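Local coordinates for histidine-rich glycoprotein (Oryctolagus cuniculus, PDB 4CCV) that is a plasma adapter that binds heparin, heme, plasminogen and divalent metal ions and helps regulate coagulation, fibrinolysis and angiogenesis, represented here by its second cystatin domain, at residues G48-R61 with A73-V85. Sequence-based numbering, arbitrary orientation.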
loop_
_atom_site.group_PDB
_atom_site.type_symbol
_atom_site.label_atom_id
_atom_site.label_comp_id
_atom_site.label_asym_id
_atom_site.label_seq_id
_atom_site.Cartn_x
_atom_site.Cartn_y
_atom_site.Cartn_z
ATOM N N GLY A 48 14.926 14.197 4.414
ATOM C CA GLY A 48 15.833 14.402 5.567
ATOM C C GLY A 48 17.232 14.603 5.071
ATOM O O GLY A 48 17.499 14.512 3.854
ATOM N N GLY A 49 18.139 14.861 5.997
ATOM C CA GLY A 49 19.578 14.839 5.711
ATOM C C GLY A 49 20.131 13.585 5.024
ATOM O O GLY A 49 21.144 13.699 4.334
ATOM N N GLU A 50 19.488 12.413 5.165
ATOM C CA GLU A 50 20.116 11.140 4.762
ATOM C C GLU A 50 19.378 10.367 3.677
ATOM O O GLU A 50 19.997 9.850 2.755
ATOM C CB GLU A 50 20.233 10.232 5.983
ATOM C CG GLU A 50 21.068 8.968 5.780
ATOM C CD GLU A 50 22.505 9.084 6.300
ATOM O OE1 GLU A 50 22.867 10.127 6.895
ATOM O OE2 GLU A 50 23.282 8.116 6.119
ATOM N N ARG A 51 18.069 10.225 3.857
ATOM C CA ARG A 51 17.195 9.582 2.897
ATOM C C ARG A 51 16.052 10.507 2.577
ATOM O O ARG A 51 15.756 11.443 3.327
ATOM C CB ARG A 51 16.626 8.286 3.471
ATOM C CG ARG A 51 17.700 7.256 3.822
ATOM C CD ARG A 51 18.102 6.442 2.610
ATOM N NE ARG A 51 18.998 5.342 2.919
ATOM C CZ ARG A 51 18.657 4.126 3.363
ATOM N NH1 ARG A 51 17.397 3.772 3.649
ATOM N NH2 ARG A 51 19.632 3.246 3.585
ATOM N N THR A 52 15.448 10.234 1.423
ATOM C CA THR A 52 14.151 10.685 1.062
ATOM C C THR A 52 13.209 9.470 1.202
ATOM O O THR A 52 13.420 8.437 0.577
ATOM C CB THR A 52 14.216 11.302 -0.339
ATOM O OG1 THR A 52 15.000 12.484 -0.210
ATOM C CG2 THR A 52 12.840 11.736 -0.819
ATOM N N ASN A 53 12.231 9.592 2.085
ATOM C CA ASN A 53 11.201 8.567 2.247
ATOM C C ASN A 53 9.913 8.952 1.554
ATOM O O ASN A 53 9.443 10.088 1.683
ATOM C CB ASN A 53 10.989 8.303 3.745
ATOM C CG ASN A 53 12.159 7.587 4.374
ATOM O OD1 ASN A 53 13.149 8.178 4.842
ATOM N ND2 ASN A 53 12.069 6.317 4.392
ATOM N N TYR A 54 9.319 8.020 0.812
ATOM C CA TYR A 54 7.961 8.198 0.252
ATOM C C TYR A 54 7.073 7.197 0.908
ATOM O O TYR A 54 7.428 6.031 0.974
ATOM C CB TYR A 54 7.899 7.957 -1.273
ATOM C CG TYR A 54 8.641 8.980 -2.075
ATOM C CD1 TYR A 54 10.004 8.853 -2.263
ATOM C CD2 TYR A 54 8.001 10.092 -2.602
ATOM C CE1 TYR A 54 10.722 9.798 -2.980
ATOM C CE2 TYR A 54 8.703 11.061 -3.310
ATOM C CZ TYR A 54 10.071 10.890 -3.518
ATOM O OH TYR A 54 10.828 11.807 -4.186
ATOM N N TYR A 55 5.930 7.660 1.399
ATOM C CA TYR A 55 4.949 6.824 2.077
ATOM C C TYR A 55 3.782 6.729 1.129
ATOM O O TYR A 55 3.109 7.734 0.817
ATOM C CB TYR A 55 4.557 7.385 3.458
ATOM C CG TYR A 55 5.777 7.435 4.385
ATOM C CD1 TYR A 55 6.152 6.333 5.151
ATOM C CD2 TYR A 55 6.552 8.576 4.492
ATOM C CE1 TYR A 55 7.269 6.392 5.998
ATOM C CE2 TYR A 55 7.682 8.626 5.318
ATOM C CZ TYR A 55 8.017 7.541 6.089
ATOM O OH TYR A 55 9.172 7.569 6.892
ATOM N N VAL A 56 3.653 5.549 0.534
ATOM C CA VAL A 56 2.680 5.329 -0.515
ATOM C C VAL A 56 1.530 4.613 0.145
ATOM O O VAL A 56 1.721 3.473 0.542
ATOM C CB VAL A 56 3.239 4.448 -1.624
ATOM C CG1 VAL A 56 2.185 4.217 -2.708
ATOM C CG2 VAL A 56 4.452 5.117 -2.247
ATOM N N ASP A 57 0.360 5.267 0.235
ATOM C CA ASP A 57 -0.843 4.736 0.911
ATOM C C ASP A 57 -1.752 4.257 -0.198
ATOM O O ASP A 57 -2.053 5.022 -1.102
ATOM C CB ASP A 57 -1.608 5.798 1.722
ATOM C CG ASP A 57 -0.804 6.357 2.903
ATOM O OD1 ASP A 57 0.067 5.618 3.336
ATOM O OD2 ASP A 57 -0.998 7.504 3.368
ATOM N N PHE A 58 -2.128 2.993 -0.137
ATOM C CA PHE A 58 -2.867 2.350 -1.220
ATOM C C PHE A 58 -3.935 1.398 -0.724
ATOM O O PHE A 58 -3.821 0.863 0.393
ATOM C CB PHE A 58 -1.932 1.722 -2.296
ATOM C CG PHE A 58 -1.066 0.615 -1.835
ATOM C CD1 PHE A 58 0.170 0.876 -1.260
ATOM C CD2 PHE A 58 -1.432 -0.698 -2.022
ATOM C CE1 PHE A 58 1.010 -0.158 -0.903
ATOM C CE2 PHE A 58 -0.615 -1.739 -1.631
ATOM C CZ PHE A 58 0.640 -1.458 -1.107
ATOM N N SER A 59 -5.021 1.257 -1.516
ATOM C CA SER A 59 -6.070 0.316 -1.206
ATOM C C SER A 59 -5.760 -0.969 -1.929
ATOM O O SER A 59 -5.083 -0.949 -2.965
ATOM C CB SER A 59 -7.462 0.832 -1.604
ATOM O OG SER A 59 -7.420 1.459 -2.841
ATOM N N VAL A 60 -6.232 -2.070 -1.346
ATOM C CA VAL A 60 -6.110 -3.404 -1.901
ATOM C C VAL A 60 -7.447 -4.164 -1.889
ATOM O O VAL A 60 -8.318 -3.826 -1.119
ATOM C CB VAL A 60 -5.017 -4.212 -1.164
ATOM C CG1 VAL A 60 -3.646 -3.544 -1.392
ATOM C CG2 VAL A 60 -5.309 -4.401 0.348
ATOM N N ARG A 61 -7.561 -5.198 -2.722
ATOM C CA ARG A 61 -8.696 -6.107 -2.719
ATOM C C ARG A 61 -8.224 -7.545 -2.585
ATOM O O ARG A 61 -7.203 -7.940 -3.135
ATOM C CB ARG A 61 -9.481 -6.008 -4.036
ATOM C CG ARG A 61 -10.193 -4.690 -4.241
ATOM C CD ARG A 61 -11.162 -4.378 -3.103
ATOM N NE ARG A 61 -12.037 -3.248 -3.453
ATOM C CZ ARG A 61 -13.324 -3.128 -3.096
ATOM N NH1 ARG A 61 -13.910 -4.085 -2.382
ATOM N NH2 ARG A 61 -14.031 -2.060 -3.484
ATOM N N ALA A 73 -14.094 -7.854 0.704
ATOM C CA ALA A 73 -13.023 -7.410 1.598
ATOM C C ALA A 73 -12.241 -6.284 0.945
ATOM O O ALA A 73 -12.411 -5.998 -0.278
ATOM C CB ALA A 73 -12.162 -8.567 2.097
ATOM N N PHE A 74 -11.618 -5.481 1.790
ATOM C CA PHE A 74 -10.853 -4.308 1.328
ATOM C C PHE A 74 -9.704 -4.203 2.310
ATOM O O PHE A 74 -9.792 -4.719 3.424
ATOM C CB PHE A 74 -11.795 -3.089 1.312
ATOM C CG PHE A 74 -11.124 -1.770 1.113
ATOM C CD1 PHE A 74 -10.538 -1.070 2.214
ATOM C CD2 PHE A 74 -11.087 -1.178 -0.160
ATOM C CE1 PHE A 74 -9.919 0.161 2.017
ATOM C CE2 PHE A 74 -10.485 0.063 -0.344
ATOM C CZ PHE A 74 -9.911 0.728 0.748
ATOM N N GLY A 75 -8.592 -3.614 1.896
ATOM C CA GLY A 75 -7.519 -3.330 2.837
ATOM C C GLY A 75 -6.860 -2.013 2.551
ATOM O O GLY A 75 -6.973 -1.481 1.456
ATOM N N PHE A 76 -6.139 -1.485 3.534
ATOM C CA PHE A 76 -5.274 -0.346 3.280
ATOM C C PHE A 76 -3.850 -0.808 3.580
ATOM O O PHE A 76 -3.654 -1.509 4.578
ATOM C CB PHE A 76 -5.666 0.818 4.242
ATOM C CG PHE A 76 -6.785 1.700 3.775
ATOM C CD1 PHE A 76 -6.803 2.231 2.499
ATOM C CD2 PHE A 76 -7.837 2.051 4.650
ATOM C CE1 PHE A 76 -7.814 3.047 2.084
ATOM C CE2 PHE A 76 -8.840 2.911 4.228
ATOM C CZ PHE A 76 -8.854 3.383 2.928
ATOM N N CYS A 77 -2.867 -0.375 2.762
ATOM C CA CYS A 77 -1.466 -0.605 2.994
ATOM C C CYS A 77 -0.727 0.717 2.952
ATOM O O CYS A 77 -1.143 1.676 2.289
ATOM C CB CYS A 77 -0.833 -1.553 1.975
ATOM S SG CYS A 77 -1.636 -3.162 1.800
ATOM N N ARG A 78 0.384 0.754 3.687
ATOM C CA ARG A 78 1.358 1.817 3.547
ATOM C C ARG A 78 2.695 1.157 3.253
ATOM O O ARG A 78 3.114 0.284 3.994
ATOM C CB ARG A 78 1.482 2.670 4.829
ATOM C CG ARG A 78 2.663 3.634 4.771
ATOM C CD ARG A 78 2.681 4.712 5.845
ATOM N NE ARG A 78 1.720 5.749 5.484
ATOM C CZ ARG A 78 1.551 6.885 6.152
ATOM N NH1 ARG A 78 2.227 7.130 7.269
ATOM N NH2 ARG A 78 0.648 7.770 5.742
ATOM N N ALA A 79 3.348 1.616 2.191
ATOM C CA ALA A 79 4.702 1.254 1.861
ATOM C C ALA A 79 5.607 2.442 2.088
ATOM O O ALA A 79 5.444 3.517 1.503
ATOM C CB ALA A 79 4.817 0.772 0.415
ATOM N N ASP A 80 6.635 2.209 2.862
ATOM C CA ASP A 80 7.620 3.229 3.129
ATOM C C ASP A 80 8.787 2.938 2.206
ATOM O O ASP A 80 9.528 1.982 2.462
ATOM C CB ASP A 80 8.073 3.189 4.580
ATOM C CG ASP A 80 9.363 4.019 4.830
ATOM O OD1 ASP A 80 9.842 4.800 3.942
ATOM O OD2 ASP A 80 9.929 3.851 5.921
ATOM N N LEU A 81 9.007 3.765 1.194
ATOM C CA LEU A 81 10.163 3.565 0.284
ATOM C C LEU A 81 11.272 4.563 0.647
ATOM O O LEU A 81 11.060 5.780 0.681
ATOM C CB LEU A 81 9.770 3.793 -1.169
ATOM C CG LEU A 81 8.410 3.179 -1.576
ATOM C CD1 LEU A 81 7.797 3.839 -2.824
ATOM C CD2 LEU A 81 8.574 1.727 -1.818
ATOM N N SER A 82 12.427 4.022 0.978
ATOM C CA SER A 82 13.531 4.829 1.392
ATOM C C SER A 82 14.582 4.902 0.288
ATOM O O SER A 82 15.089 3.882 -0.188
ATOM C CB SER A 82 14.132 4.225 2.659
ATOM O OG SER A 82 15.140 5.059 3.124
ATOM N N PHE A 83 14.890 6.118 -0.119
ATOM C CA PHE A 83 15.773 6.367 -1.244
ATOM C C PHE A 83 17.022 7.140 -0.841
ATOM O O PHE A 83 17.005 8.104 -0.062
ATOM C CB PHE A 83 15.098 7.171 -2.382
ATOM C CG PHE A 83 14.052 6.406 -3.116
ATOM C CD1 PHE A 83 14.386 5.634 -4.231
ATOM C CD2 PHE A 83 12.702 6.446 -2.690
ATOM C CE1 PHE A 83 13.412 4.915 -4.901
ATOM C CE2 PHE A 83 11.744 5.720 -3.356
ATOM C CZ PHE A 83 12.087 4.973 -4.470
ATOM N N ASP A 84 18.120 6.726 -1.455
ATOM C CA ASP A 84 19.324 7.530 -1.490
ATOM C C ASP A 84 18.936 8.942 -1.940
ATOM O O ASP A 84 18.166 9.095 -2.900
ATOM C CB ASP A 84 20.247 6.916 -2.525
ATOM C CG ASP A 84 21.598 7.543 -2.519
ATOM O OD1 ASP A 84 21.696 8.779 -2.702
ATOM O OD2 ASP A 84 22.561 6.785 -2.332
ATOM N N VAL A 85 19.427 9.977 -1.280
ATOM C CA VAL A 85 19.102 11.335 -1.767
ATOM C C VAL A 85 19.558 11.623 -3.214
ATOM O O VAL A 85 19.090 12.587 -3.806
ATOM C CB VAL A 85 19.644 12.438 -0.849
ATOM C CG1 VAL A 85 19.059 12.273 0.548
ATOM C CG2 VAL A 85 21.172 12.439 -0.829
#
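D57 and R78, a non-hydrogen-bonded pair on neighbouring antiparallel strands, lie side by side and point the same way, carboxylate and guanidinium nearly coplanar (7° apart). The grip is side-on: R78 NE meets D57 OD1 at 2.7 Å and R78 NH2 meets D57 OD2 at 2.9 Å, each on a syn lone pair. CB of Y55 lies over one face of this guanidinium. Further along, the ring of Y55 runs beside D80, CE1 3.4 Å from D80 CG, while N53 ND2 reaches D80 OD1 at 2.7 Å in its own amide plane. R51 NH1 then bonds S82 OG and also pairs with D95. The other face of the ladder is largely apolar. F58 CG sits between its backbone N and carbonyl carbon (chi1 64°), which brings the ring across to C77, whose CB lies over its face in a CH-pi contact, 3.7 Å from the centroid; C77 SG, disulfide-bonded to C100, touches V60 CG1. Y54 CD1 meets F83 CD2 at 3.6 Å, the rings crossing at about a right angle (planes 82° apart). Paired backbone bonds from T52–F83 to V60–G75 join these two inner strands of the five-stranded antiparallel cystatin sheet. Strand 35-47 flanks 51-61 and strand 95-104 flanks 73-84, while helix 15-27 packs on the face bearing F58, V60, A79 and L81.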